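Local coordinates for putative immunoglobulin-blocking virulence protein (Mycoplasma mycoides subsp. capri, PDB 7ADK) that probably binds host immunoglobulins and interferes with their antigen recognition, contributing to virulence, at residues A[636-641]-A[662-667]; A[674-679]-A[706-711]; A[656-661]-A[703-707]. All coordinates share one frame; numbering follows the deposited sequence.

Contact 1 of 3, residues A[636-641]-A[662-667]; sequences RKITEL and LQHLST
The backbone O of Ile-638 is approached by three donors from the loop segment 662-667. All three bonds are weak: Ser-666 N lies at 3.1 Å, Leu-665 N and His-664 ND1 farther off. The loop lies beside the start of strand 640-643, in a parallel sheet built one strand after another, consistent with a leucine-rich-repeat-like solenoid. The firmer backbone bond runs the other way: Ile-638 N donates to Gln-663 O over 3.1 Å, nearly straight at 165° and almost in line with the C=O bond. His-664 has CG anti to its backbone N (chi1 -170°), which swings the imidazole back toward Ile-638 and Leu-641. Ile-638 CG1 sits over one ring face, 4.1 Å from the ring centroid of His-664, a CH-pi contact. Thr-639 O meets the ring at its edge, in plane, 3.7 Å from His-664 CE1. Leu-641 CB approaches His-664 NE2 obliquely. That nitrogen also makes a weak hydrogen bond to Lys-676 O of the next strand. Thr-639 OG1 turns elsewhere, to Thr-607, while Thr-639 CG2 packs on Ser-666 CA at 3.7 Å. Lys-637 bends at chi2 and chi4, and its CD and CE pass close to Leu-662 O. Lys-637 NZ ends 3.0 Å from Leu-662 O, a hydrogen bond with the donor tilted 32° from the carbonyl plane.

Contact 2 of 3, residues A[674-679]-A[706-711]; sequences KPKIHF and KYFEYN
Strand 676-679 is the outermost strand of the parallel sheet within this chain, and the C-terminal end of helix 698-709 packs beside it. One backbone hydrogen bond crosses the junction. Ile-677 N donates to Tyr-710 O over 2.9 Å and almost straight, at 173°, although the donor stands above the carbonyl plane. On the other edge of the strand, the backbones of Lys-676 and His-678 bond to strand 640-643 and the residue before it. Pro-675 lies over one face of the Tyr-710 ring. Pro-675 CG is 3.8 Å from the ring centroid of Tyr-710, 15° off the normal, a CH-pi contact. The opposite face of that ring has Lys-706 CA near its rim, so the phenol is held between proline and helix. Ile-677 has CG1 anti to its carbonyl carbon (chi1 -63°), and this directs CD1 onto the helix. Ile-677 CD1 touches Lys-706 O at 3.8 Å and lies 4.1 Å from Tyr-707 CD1. Tyr-707 CD1 also comes to the edge of the Phe-679 ring, and Phe-650 meets both rings. The helix end is thus joined to the strand mainly by apolar and aromatic packing, with a single backbone hydrogen bond beside it.

Contact 3 of 3, residues A[656-661]-A[703-707]; sequences ELNEAN and NLDKY
Asn-703 and the backbone of 656-661 meet through the asparagine amide. Its CG is anti to the carbonyl carbon (chi1 -78°), which carries ND2 out from helix 698-709 into the bend of the loop. ND2 gives a bond to each of two backbone oxygens. Glu-656 O is 2.8 Å from Asn-703 ND2, nearly straight at 172° and in the amide plane. Glu-659 O is 2.9 Å from Asn-703 ND2, but more bent at 136° and tilted out of that plane. The one amide group thereby ties together two points of an irregular turn. Asn-703 OD1 packs against Asn-661 CB at 3.4 Å. The Asn-661 side chain leads away, to Glu-699. Both glutamates are extended beyond CG. Glu-659 has CG anti to its backbone N, and Glu-659 OE1 comes to 3.1 Å from Tyr-707 OH, oblique to the ring; OE2 bonds to Leu-620 N. The buried Glu-656 runs along the helix, OE1 3.8 Å from Leu-704 CD1. Glu-656 OE2 lies 3.5 Å from Tyr-707 CE2, the carboxylate well turned from the ring. The Tyr-707 hydroxyl bonds to Lys-618 O. The contact joins helix 698-709 to the loop after strand 650-652, while Leu-704 and Glu-656 rest on strand 688-690.

In the fold
Contacts 1 and 2 belong to the same parallel sheet: strands 640-643 and 676-679 are neighbours, and Glu-640 OE1 pairs with His-678 NE2 between them. Contact 3 uses the same helix as contact 2 and shares Lys-706 and Tyr-707 with it. Its loop runs straight on into segment 662-667 of contact 1, so one connection serves first the helix and then the sheet. Contact 3 is buried; contacts 1 and 2 are partly buried, each with exposed residues at its margin. The chemistry follows the place. Contact 1 is mostly backbone bonding around a histidine, contact 2 is mainly apolar and aromatic packing with one backbone bond, and contact 3 is bonding by a side-chain amide.

Contact 1 of 3, residues A[636-641]-A[662-667]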
loop_
_atom_site.group_PDB
_atom_site.type_symbol
_atom_site.label_atom_id
_atom_site.label_comp_id
_atom_site.label_asym_id
_atom_site.label_seq_id
_atom_site.Cartn_x
_atom_site.Cartn_y
_atom_site.Cartn_z
ATOM N N ARG A 636 -1.216 22.845 -26.578
ATOM C CA ARG A 636 -1.256 21.867 -25.476
ATOM C C ARG A 636 -1.563 22.518 -24.124
ATOM O O ARG A 636 -1.145 23.642 -23.878
ATOM C CB ARG A 636 0.060 21.073 -25.404
ATOM C CG ARG A 636 0.546 20.440 -26.711
ATOM C CD ARG A 636 -0.574 19.759 -27.480
ATOM N NE ARG A 636 -0.112 19.021 -28.658
ATOM C CZ ARG A 636 -0.869 18.244 -29.402
ATOM N NH1 ARG A 636 -0.363 17.614 -30.401
ATOM N NH2 ARG A 636 -2.138 18.080 -29.203
ATOM N N LYS A 637 -2.222 21.801 -23.213
ATOM C CA LYS A 637 -2.431 22.213 -21.814
ATOM C C LYS A 637 -2.030 21.081 -20.877
ATOM O O LYS A 637 -2.403 19.936 -21.104
ATOM C CB LYS A 637 -3.902 22.608 -21.577
ATOM C CG LYS A 637 -4.444 23.801 -22.374
ATOM C CD LYS A 637 -3.746 25.106 -21.994
ATOM C CE LYS A 637 -4.291 26.330 -22.735
ATOM N NZ LYS A 637 -5.521 26.879 -22.137
ATOM N N ILE A 638 -1.245 21.372 -19.846
ATOM C CA ILE A 638 -0.780 20.343 -18.910
ATOM C C ILE A 638 -1.766 20.209 -17.755
ATOM O O ILE A 638 -2.431 21.174 -17.389
ATOM C CB ILE A 638 0.689 20.555 -18.484
ATOM C CG1 ILE A 638 0.882 21.759 -17.556
ATOM C CG2 ILE A 638 1.583 20.626 -19.731
ATOM C CD1 ILE A 638 2.306 21.918 -17.024
ATOM N N THR A 639 -1.891 19.001 -17.211
ATOM C CA THR A 639 -2.760 18.690 -16.070
ATOM C C THR A 639 -2.001 18.673 -14.755
ATOM O O THR A 639 -2.597 18.801 -13.693
ATOM C CB THR A 639 -3.513 17.362 -16.258
ATOM O OG1 THR A 639 -2.654 16.254 -16.275
ATOM C CG2 THR A 639 -4.367 17.290 -17.515
ATOM N N GLU A 640 -0.683 18.542 -14.797
ATOM C CA GLU A 640 0.154 18.312 -13.631
ATOM C C GLU A 640 1.565 18.860 -13.838
ATOM O O GLU A 640 2.130 18.737 -14.923
ATOM C CB GLU A 640 0.159 16.814 -13.339
ATOM C CG GLU A 640 0.802 16.459 -12.009
ATOM C CD GLU A 640 0.362 15.064 -11.569
ATOM O OE1 GLU A 640 -0.159 14.905 -10.445
ATOM O OE2 GLU A 640 0.512 14.107 -12.354
ATOM N N LEU A 641 2.138 19.438 -12.782
ATOM C CA LEU A 641 3.457 20.051 -12.767
ATOM C C LEU A 641 4.185 19.704 -11.475
ATOM O O LEU A 641 3.826 20.199 -10.421
ATOM C CB LEU A 641 3.279 21.570 -12.915
ATOM C CG LEU A 641 4.581 22.381 -12.845
ATOM C CD1 LEU A 641 5.479 22.106 -14.042
ATOM C CD2 LEU A 641 4.273 23.866 -12.770
ATOM N N LEU A 662 -1.938 30.490 -18.510
ATOM C CA LEU A 662 -3.109 29.705 -18.929
ATOM C C LEU A 662 -2.748 28.308 -19.456
ATOM O O LEU A 662 -3.622 27.548 -19.873
ATOM C CB LEU A 662 -3.883 30.483 -20.014
ATOM C CG LEU A 662 -4.361 31.904 -19.659
ATOM C CD1 LEU A 662 -4.864 32.604 -20.900
ATOM C CD2 LEU A 662 -5.460 31.893 -18.624
ATOM N N GLN A 663 -1.456 27.995 -19.500
ATOM C CA GLN A 663 -0.850 26.788 -20.063
ATOM C C GLN A 663 -0.918 25.589 -19.110
ATOM O O GLN A 663 -0.887 24.443 -19.545
ATOM C CB GLN A 663 0.583 27.172 -20.441
ATOM C CG GLN A 663 0.523 28.033 -21.712
ATOM C CD GLN A 663 1.718 28.942 -21.939
ATOM O OE1 GLN A 663 1.571 30.144 -22.085
ATOM N NE2 GLN A 663 2.926 28.448 -21.896
ATOM N N HIS A 664 -1.101 25.842 -17.820
ATOM C CA HIS A 664 -1.413 24.846 -16.809
ATOM C C HIS A 664 -2.901 24.966 -16.436
ATOM O O HIS A 664 -3.268 25.750 -15.565
ATOM C CB HIS A 664 -0.457 25.058 -15.638
ATOM C CG HIS A 664 -0.491 23.971 -14.620
ATOM N ND1 HIS A 664 -1.279 22.838 -14.705
ATOM C CD2 HIS A 664 0.339 23.868 -13.551
ATOM C CE1 HIS A 664 -0.877 22.052 -13.704
ATOM N NE2 HIS A 664 0.059 22.656 -12.976
ATOM N N LEU A 665 -3.777 24.290 -17.184
ATOM C CA LEU A 665 -5.243 24.405 -17.084
ATOM C C LEU A 665 -5.972 23.079 -17.360
ATOM O O LEU A 665 -7.084 23.062 -17.875
ATOM C CB LEU A 665 -5.760 25.566 -17.953
ATOM C CG LEU A 665 -7.160 26.079 -17.546
ATOM C CD1 LEU A 665 -7.052 27.156 -16.486
ATOM C CD2 LEU A 665 -7.906 26.664 -18.739
ATOM N N SER A 666 -5.372 21.951 -16.995
ATOM C CA SER A 666 -5.961 20.619 -17.194
ATOM C C SER A 666 -6.179 20.323 -18.690
ATOM O O SER A 666 -5.504 20.918 -19.524
ATOM C CB SER A 666 -7.203 20.459 -16.302
ATOM O OG SER A 666 -7.559 19.110 -16.205
ATOM N N THR A 667 -7.091 19.426 -19.091
ATOM C CA THR A 667 -7.506 19.366 -20.514
ATOM C C THR A 667 -8.351 20.591 -20.917
ATOM O O THR A 667 -8.212 21.085 -22.037
ATOM C CB THR A 667 -8.205 18.037 -20.868
ATOM O OG1 THR A 667 -8.341 17.916 -22.265
ATOM C CG2 THR A 667 -9.614 17.867 -20.302
#

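Contact 2 of 3, residues A[674-679]-A[706-711]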
loop_
_atom_site.group_PDB
_atom_site.type_symbol
_atom_site.label_atom_id
_atom_site.label_comp_id
_atom_site.label_asym_id
_atom_site.label_seq_id
_atom_site.Cartn_x
_atom_site.Cartn_y
_atom_site.Cartn_z
ATOM N N LYS A 674 -9.646 20.319 -10.810
ATOM C CA LYS A 674 -8.622 21.309 -11.174
ATOM C C LYS A 674 -7.269 20.616 -11.405
ATOM O O LYS A 674 -7.078 19.493 -10.940
ATOM C CB LYS A 674 -8.590 22.409 -10.086
ATOM C CG LYS A 674 -9.937 23.140 -9.915
ATOM C CD LYS A 674 -10.467 23.831 -11.177
ATOM C CE LYS A 674 -11.868 24.420 -10.976
ATOM N NZ LYS A 674 -12.942 23.417 -11.094
ATOM N N PRO A 675 -6.323 21.240 -12.127
ATOM C CA PRO A 675 -4.999 20.666 -12.334
ATOM C C PRO A 675 -4.128 20.718 -11.063
ATOM O O PRO A 675 -4.506 21.337 -10.074
ATOM C CB PRO A 675 -4.433 21.473 -13.490
ATOM C CG PRO A 675 -5.034 22.837 -13.286
ATOM C CD PRO A 675 -6.429 22.528 -12.790
ATOM N N LYS A 676 -2.960 20.072 -11.065
ATOM C CA LYS A 676 -2.103 19.879 -9.880
ATOM C C LYS A 676 -0.722 20.513 -10.002
ATOM O O LYS A 676 -0.103 20.510 -11.061
ATOM C CB LYS A 676 -1.966 18.391 -9.533
ATOM C CG LYS A 676 -3.246 17.818 -8.941
ATOM C CD LYS A 676 -3.049 16.399 -8.413
ATOM C CE LYS A 676 -4.354 15.874 -7.818
ATOM N NZ LYS A 676 -4.202 14.537 -7.232
ATOM N N ILE A 677 -0.210 21.023 -8.889
ATOM C CA ILE A 677 1.202 21.322 -8.683
ATOM C C ILE A 677 1.696 20.428 -7.549
ATOM O O ILE A 677 0.985 20.210 -6.574
ATOM C CB ILE A 677 1.465 22.825 -8.442
ATOM C CG1 ILE A 677 1.066 23.675 -9.658
ATOM C CG2 ILE A 677 2.944 23.070 -8.113
ATOM C CD1 ILE A 677 1.019 25.165 -9.389
ATOM N N HIS A 678 2.910 19.917 -7.686
ATOM C CA HIS A 678 3.607 19.064 -6.721
ATOM C C HIS A 678 5.026 19.564 -6.464
ATOM O O HIS A 678 5.619 20.208 -7.320
ATOM C CB HIS A 678 3.698 17.633 -7.244
ATOM C CG HIS A 678 2.431 16.842 -7.235
ATOM N ND1 HIS A 678 1.899 16.168 -6.136
ATOM C CD2 HIS A 678 1.702 16.540 -8.334
ATOM C CE1 HIS A 678 0.854 15.473 -6.606
ATOM N NE2 HIS A 678 0.715 15.686 -7.920
ATOM N N PHE A 679 5.619 19.190 -5.338
ATOM C CA PHE A 679 7.018 19.473 -5.015
ATOM C C PHE A 679 7.760 18.216 -4.568
ATOM O O PHE A 679 7.184 17.371 -3.891
ATOM C CB PHE A 679 7.098 20.570 -3.956
ATOM C CG PHE A 679 6.571 21.917 -4.383
ATOM C CD1 PHE A 679 7.317 22.693 -5.273
ATOM C CD2 PHE A 679 5.340 22.398 -3.912
ATOM C CE1 PHE A 679 6.832 23.932 -5.705
ATOM C CE2 PHE A 679 4.849 23.635 -4.349
ATOM C CZ PHE A 679 5.595 24.403 -5.250
ATOM N N LYS A 706 -2.491 30.262 -8.270
ATOM C CA LYS A 706 -2.404 28.877 -8.742
ATOM C C LYS A 706 -1.511 28.005 -7.874
ATOM O O LYS A 706 -1.877 26.865 -7.626
ATOM C CB LYS A 706 -1.952 28.816 -10.204
ATOM C CG LYS A 706 -2.739 29.682 -11.195
ATOM C CD LYS A 706 -4.249 29.764 -10.931
ATOM C CE LYS A 706 -4.964 30.600 -11.989
ATOM N NZ LYS A 706 -4.998 29.939 -13.303
ATOM N N TYR A 707 -0.384 28.509 -7.370
ATOM C CA TYR A 707 0.451 27.744 -6.439
ATOM C C TYR A 707 -0.253 27.422 -5.115
ATOM O O TYR A 707 0.061 26.407 -4.513
ATOM C CB TYR A 707 1.760 28.468 -6.132
ATOM C CG TYR A 707 2.776 28.561 -7.246
ATOM C CD1 TYR A 707 3.705 27.525 -7.465
ATOM C CD2 TYR A 707 2.847 29.732 -8.011
ATOM C CE1 TYR A 707 4.689 27.662 -8.458
ATOM C CE2 TYR A 707 3.837 29.873 -8.993
ATOM C CZ TYR A 707 4.757 28.844 -9.219
ATOM O OH TYR A 707 5.725 29.023 -10.142
ATOM N N PHE A 708 -1.187 28.248 -4.639
ATOM C CA PHE A 708 -1.978 27.916 -3.457
ATOM C C PHE A 708 -3.158 27.001 -3.796
ATOM O O PHE A 708 -3.436 26.072 -3.054
ATOM C CB PHE A 708 -2.435 29.211 -2.777
ATOM C CG PHE A 708 -1.306 29.978 -2.124
ATOM C CD1 PHE A 708 -0.613 29.400 -1.049
ATOM C CD2 PHE A 708 -0.977 31.276 -2.545
ATOM C CE1 PHE A 708 0.431 30.094 -0.427
ATOM C CE2 PHE A 708 0.055 31.983 -1.912
ATOM C CZ PHE A 708 0.767 31.382 -0.864
ATOM N N GLU A 709 -3.832 27.205 -4.922
ATOM C CA GLU A 709 -5.001 26.438 -5.328
ATOM C C GLU A 709 -4.640 25.008 -5.761
ATOM O O GLU A 709 -5.246 24.050 -5.282
ATOM C CB GLU A 709 -5.736 27.213 -6.419
ATOM C CG GLU A 709 -7.090 26.621 -6.786
ATOM C CD GLU A 709 -7.774 27.376 -7.931
ATOM O OE1 GLU A 709 -7.325 28.463 -8.318
ATOM O OE2 GLU A 709 -8.781 26.886 -8.461
ATOM N N TYR A 710 -3.652 24.845 -6.637
ATOM C CA TYR A 710 -3.345 23.571 -7.287
ATOM C C TYR A 710 -2.420 22.667 -6.464
ATOM O O TYR A 710 -2.232 21.516 -6.836
ATOM C CB TYR A 710 -2.780 23.846 -8.690
ATOM C CG TYR A 710 -3.652 24.635 -9.665
ATOM C CD1 TYR A 710 -5.034 24.805 -9.460
ATOM C CD2 TYR A 710 -3.063 25.187 -10.818
ATOM C CE1 TYR A 710 -5.806 25.547 -10.366
ATOM C CE2 TYR A 710 -3.832 25.931 -11.732
ATOM C CZ TYR A 710 -5.208 26.122 -11.498
ATOM O OH TYR A 710 -5.957 26.869 -12.351
ATOM N N ASN A 711 -1.827 23.143 -5.363
ATOM C CA ASN A 711 -0.955 22.356 -4.496
ATOM C C ASN A 711 -1.588 22.178 -3.118
ATOM O O ASN A 711 -1.703 23.147 -2.375
ATOM C CB ASN A 711 0.404 23.040 -4.404
ATOM C CG ASN A 711 1.384 22.264 -3.571
ATOM O OD1 ASN A 711 2.074 21.380 -4.024
ATOM N ND2 ASN A 711 1.489 22.565 -2.316
#

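Contact 3 of 3, residues A[656-661]-A[703-707]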
loop_
_atom_site.group_PDB
_atom_site.type_symbol
_atom_site.label_atom_id
_atom_site.label_comp_id
_atom_site.label_asym_id
_atom_site.label_seq_id
_atom_site.Cartn_x
_atom_site.Cartn_y
_atom_site.Cartn_z
ATOM N N GLU A 656 6.884 35.983 -11.257
ATOM C CA GLU A 656 5.489 35.555 -11.310
ATOM C C GLU A 656 4.638 36.402 -12.246
ATOM O O GLU A 656 3.618 35.930 -12.717
ATOM C CB GLU A 656 4.888 35.535 -9.902
ATOM C CG GLU A 656 5.620 34.550 -8.993
ATOM C CD GLU A 656 4.802 34.179 -7.763
ATOM O OE1 GLU A 656 4.768 34.972 -6.802
ATOM O OE2 GLU A 656 4.186 33.095 -7.764
ATOM N N LEU A 657 5.072 37.618 -12.583
ATOM C CA LEU A 657 4.473 38.458 -13.625
ATOM C C LEU A 657 4.536 37.791 -15.012
ATOM O O LEU A 657 3.712 38.067 -15.882
ATOM C CB LEU A 657 5.227 39.796 -13.692
ATOM C CG LEU A 657 5.085 40.723 -12.475
ATOM C CD1 LEU A 657 5.983 40.352 -11.302
ATOM C CD2 LEU A 657 5.470 42.137 -12.891
ATOM N N ASN A 658 5.517 36.910 -15.206
ATOM C CA ASN A 658 5.880 36.265 -16.459
ATOM C C ASN A 658 6.159 34.751 -16.313
ATOM O O ASN A 658 6.844 34.162 -17.146
ATOM C CB ASN A 658 7.024 37.056 -17.115
ATOM C CG ASN A 658 8.287 37.100 -16.282
ATOM O OD1 ASN A 658 8.498 37.986 -15.471
ATOM N ND2 ASN A 658 9.176 36.174 -16.487
ATOM N N GLU A 659 5.599 34.079 -15.304
ATOM C CA GLU A 659 5.316 32.651 -15.453
ATOM C C GLU A 659 4.205 32.499 -16.508
ATOM O O GLU A 659 3.177 33.176 -16.431
ATOM C CB GLU A 659 4.913 31.976 -14.130
ATOM C CG GLU A 659 4.342 30.581 -14.457
ATOM C CD GLU A 659 4.042 29.660 -13.286
ATOM O OE1 GLU A 659 3.654 30.143 -12.208
ATOM O OE2 GLU A 659 4.142 28.432 -13.486
ATOM N N ALA A 660 4.380 31.586 -17.460
ATOM C CA ALA A 660 3.371 31.330 -18.462
ATOM C C ALA A 660 2.121 30.700 -17.797
ATOM O O ALA A 660 2.190 29.670 -17.124
ATOM C CB ALA A 660 4.009 30.541 -19.591
ATOM N N ASN A 661 0.991 31.393 -17.940
ATOM C CA ASN A 661 -0.171 31.372 -17.048
ATOM C C ASN A 661 -1.257 30.326 -17.375
ATOM O O ASN A 661 -1.487 29.391 -16.609
ATOM C CB ASN A 661 -0.739 32.811 -16.973
ATOM C CG ASN A 661 -1.063 33.498 -18.300
ATOM O OD1 ASN A 661 -0.870 32.982 -19.391
ATOM N ND2 ASN A 661 -1.592 34.685 -18.262
ATOM N N ASN A 703 -0.991 34.269 -11.224
ATOM C CA ASN A 703 -0.023 33.178 -11.066
ATOM C C ASN A 703 0.219 32.766 -9.600
ATOM O O ASN A 703 0.350 31.578 -9.306
ATOM C CB ASN A 703 1.287 33.558 -11.782
ATOM C CG ASN A 703 1.216 33.387 -13.286
ATOM O OD1 ASN A 703 0.523 32.530 -13.808
ATOM N ND2 ASN A 703 1.954 34.155 -14.034
ATOM N N LEU A 704 0.234 33.733 -8.677
ATOM C CA LEU A 704 0.383 33.452 -7.251
ATOM C C LEU A 704 -0.789 32.618 -6.726
ATOM O O LEU A 704 -0.560 31.692 -5.950
ATOM C CB LEU A 704 0.564 34.771 -6.482
ATOM C CG LEU A 704 0.750 34.624 -4.964
ATOM C CD1 LEU A 704 1.973 33.809 -4.579
ATOM C CD2 LEU A 704 0.908 36.010 -4.359
ATOM N N ASP A 705 -2.018 32.879 -7.195
ATOM C CA ASP A 705 -3.200 32.097 -6.810
ATOM C C ASP A 705 -3.041 30.604 -7.104
ATOM O O ASP A 705 -3.330 29.765 -6.250
ATOM C CB ASP A 705 -4.456 32.610 -7.523
ATOM C CG ASP A 705 -4.844 34.052 -7.201
ATOM O OD1 ASP A 705 -4.241 34.680 -6.304
ATOM O OD2 ASP A 705 -5.816 34.540 -7.815
ATOM N N LYS A 706 -2.491 30.262 -8.270
ATOM C CA LYS A 706 -2.404 28.877 -8.742
ATOM C C LYS A 706 -1.511 28.005 -7.874
ATOM O O LYS A 706 -1.877 26.865 -7.626
ATOM C CB LYS A 706 -1.952 28.816 -10.204
ATOM C CG LYS A 706 -2.739 29.682 -11.195
ATOM C CD LYS A 706 -4.249 29.764 -10.931
ATOM C CE LYS A 706 -4.964 30.600 -11.989
ATOM N NZ LYS A 706 -4.998 29.939 -13.303
ATOM N N TYR A 707 -0.384 28.509 -7.370
ATOM C CA TYR A 707 0.451 27.744 -6.439
ATOM C C TYR A 707 -0.253 27.422 -5.115
ATOM O O TYR A 707 0.061 26.407 -4.513
ATOM C CB TYR A 707 1.760 28.468 -6.132
ATOM C CG TYR A 707 2.776 28.561 -7.246
ATOM C CD1 TYR A 707 3.705 27.525 -7.465
ATOM C CD2 TYR A 707 2.847 29.732 -8.011
ATOM C CE1 TYR A 707 4.689 27.662 -8.458
ATOM C CE2 TYR A 707 3.837 29.873 -8.993
ATOM C CZ TYR A 707 4.757 28.844 -9.219
ATOM O OH TYR A 707 5.725 29.023 -10.142
#